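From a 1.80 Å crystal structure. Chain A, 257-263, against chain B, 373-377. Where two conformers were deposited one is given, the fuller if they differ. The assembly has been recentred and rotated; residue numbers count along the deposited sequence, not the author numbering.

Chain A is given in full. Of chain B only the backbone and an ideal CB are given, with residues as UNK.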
# COMPACT_ATOMS: atom_id res chain seq x y z
N ASP A 257 -7.63 16.65 6.95
CA ASP A 257 -8.83 17.45 7.20
C ASP A 257 -9.18 18.35 6.04
O ASP A 257 -8.42 19.27 5.70
CB ASP A 257 -8.65 18.28 8.47
CG ASP A 257 -8.37 17.42 9.68
OD1 ASP A 257 -9.12 16.43 9.87
OD2 ASP A 257 -7.40 17.71 10.40
N GLY A 258 -10.34 18.09 5.44
CA GLY A 258 -10.83 18.94 4.37
C GLY A 258 -11.47 20.18 4.96
O GLY A 258 -11.39 20.43 6.17
N TYR A 259 -12.11 20.97 4.10
CA TYR A 259 -12.78 22.19 4.55
C TYR A 259 -13.82 22.58 3.52
O TYR A 259 -13.55 22.62 2.33
CB TYR A 259 -11.76 23.32 4.79
CG TYR A 259 -12.42 24.61 5.25
CD1 TYR A 259 -13.16 24.65 6.43
CD2 TYR A 259 -12.35 25.77 4.47
CE1 TYR A 259 -13.80 25.81 6.84
CE2 TYR A 259 -12.97 26.94 4.89
CZ TYR A 259 -13.71 26.95 6.06
OH TYR A 259 -14.35 28.11 6.47
N PHE A 260 -15.04 22.83 4.00
CA PHE A 260 -16.13 23.27 3.16
C PHE A 260 -16.51 24.69 3.63
O PHE A 260 -17.14 24.86 4.67
CB PHE A 260 -17.31 22.31 3.31
CG PHE A 260 -17.06 20.94 2.70
CD1 PHE A 260 -16.16 20.04 3.28
CD2 PHE A 260 -17.74 20.56 1.54
CE1 PHE A 260 -15.94 18.78 2.69
CE2 PHE A 260 -17.52 19.31 0.96
CZ PHE A 260 -16.63 18.42 1.53
N PRO A 261 -16.09 25.71 2.88
CA PRO A 261 -16.20 27.10 3.36
C PRO A 261 -17.63 27.65 3.48
O PRO A 261 -17.86 28.56 4.29
CB PRO A 261 -15.41 27.89 2.30
CG PRO A 261 -15.45 27.03 1.06
CD PRO A 261 -15.38 25.61 1.59
N HIS A 262 -18.56 27.10 2.71
CA HIS A 262 -19.93 27.62 2.66
C HIS A 262 -19.97 29.12 2.31
O HIS A 262 -20.65 29.90 2.97
CB HIS A 262 -20.67 27.34 3.97
CG HIS A 262 -20.90 25.88 4.23
ND1 HIS A 262 -19.97 25.08 4.88
CD2 HIS A 262 -21.92 25.06 3.90
CE1 HIS A 262 -20.43 23.84 4.95
NE2 HIS A 262 -21.61 23.80 4.37
N LEU A 263 -19.21 29.49 1.28
CA LEU A 263 -19.15 30.88 0.81
C LEU A 263 -19.46 30.96 -0.67
O LEU A 263 -19.06 30.09 -1.44
CB LEU A 263 -17.75 31.47 1.03
CG LEU A 263 -17.26 31.62 2.48
CD1 LEU A 263 -15.83 32.15 2.48
CD2 LEU A 263 -18.18 32.55 3.28
N UNK B 373 -19.60 15.55 8.76
CA UNK B 373 -18.78 16.41 9.59
C UNK B 373 -18.88 17.86 9.14
O UNK B 373 -18.61 18.77 9.92
CB UNK B 373 -17.32 15.94 9.56
N UNK B 374 -19.27 18.06 7.89
CA UNK B 374 -19.06 19.34 7.24
C UNK B 374 -20.33 20.12 6.88
O UNK B 374 -20.26 21.11 6.16
CB UNK B 374 -18.24 19.11 5.97
N UNK B 375 -21.46 19.66 7.40
CA UNK B 375 -22.75 20.33 7.20
C UNK B 375 -23.02 20.56 5.73
O UNK B 375 -23.28 21.68 5.29
CB UNK B 375 -22.79 21.66 7.95
N UNK B 376 -22.96 19.48 4.95
CA UNK B 376 -23.12 19.63 3.51
C UNK B 376 -24.39 19.00 3.02
O UNK B 376 -25.05 18.24 3.72
CB UNK B 376 -21.93 19.02 2.77
N UNK B 377 -24.67 19.33 1.76
CA UNK B 377 -25.79 18.83 0.99
C UNK B 377 -25.40 17.51 0.28
O UNK B 377 -24.24 17.12 0.28
CB UNK B 377 -26.24 19.88 -0.02

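Position 373 of chain B has phi/psi of -91/-22, and its CA-to-CB bond points sideways to chain A. Nothing of chain A lies within 5.5 Å of the ideal CB. The carboxylate of Asp A257 is the charged group on this side, but only a long side chain could approach it. A lysine or arginine would suit, and so would a long polar residue. The residue is Lys B373. Its end comes nearer to chain A than its CB does, and a water bridges the gap: the water accepts from NZ of Lys B373 at 2.9 Å and donates to OD1 of Asp A257 at 2.9 Å.

Position 374 points toward chain A. Its ideal CB is 3.5 Å from CD1 of Phe A260, so a flat ring could lie along the phenylalanine. The backbone N of Phe A260 and O of Gly A258 lie farther out, where a longer polar side chain could approach them. Phenylalanine, tyrosine, histidine or a flexible aliphatic residue are all reasonable. The residue is His B374, chi1 -61° (m). Its ring forms an offset stack with Phe A260, with centroids 4.8 Å apart and planes at 28°. The two residues come closest at CG of His B374 and CD1 of Phe A260, 3.4 Å. A water lies 2.9 Å from ND1 of His B374 and accepts from N of Phe A260, also at 2.9 Å.

Position 375 has phi/psi of 53/54, a left-handed conformation that favours glycine, asparagine or aspartate. CB points sideways, 4.3 Å from NE2 of His A262. The main contact belongs to the backbone, so the side chain is loosely specified and a small one would do. The residue is Ser B375. NE2 of His A262 donates a hydrogen bond to O of Ser B375, 2.9 Å.

Position 376 also points sideways, but its ideal CB is 4.6 Å from CD2 of Phe A260. A methyl-bearing side chain could reach the ring, so valine, isoleucine, threonine or leucine would fit. The residue is Thr B376, chi1 61° (p). CG2 of Thr B376 sits over the face of the Phe A260 ring in a CH-pi contact, 4.0 Å from the centroid.

Position 377 has no chain A atom within 5.5 Å of its ideal CB. Many residues would serve. It is Thr B377, which makes no contact here.

Chain B (373-377) KHSTT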
# COMPACT_ATOMS: atom_id res chain seq x y z
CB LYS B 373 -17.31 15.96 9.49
CG LYS B 373 -17.05 14.58 10.08
CD LYS B 373 -15.69 13.99 9.65
CE LYS B 373 -14.56 14.96 9.84
NZ LYS B 373 -13.25 14.30 9.53
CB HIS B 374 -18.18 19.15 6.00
CG HIS B 374 -16.83 18.60 6.31
ND1 HIS B 374 -15.88 19.32 7.02
CD2 HIS B 374 -16.25 17.40 6.02
CE1 HIS B 374 -14.78 18.59 7.14
NE2 HIS B 374 -14.98 17.42 6.55
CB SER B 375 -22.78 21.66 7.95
OG SER B 375 -22.59 21.44 9.33
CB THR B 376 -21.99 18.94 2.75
OG1 THR B 376 -22.01 17.54 3.05
CG2 THR B 376 -20.66 19.53 3.13
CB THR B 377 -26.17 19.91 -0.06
OG1 THR B 377 -25.01 20.24 -0.84
CG2 THR B 377 -26.66 21.18 0.62
O HOH W 1 -11.79 16.65 8.77
O HOH W 2 -15.69 22.16 6.73
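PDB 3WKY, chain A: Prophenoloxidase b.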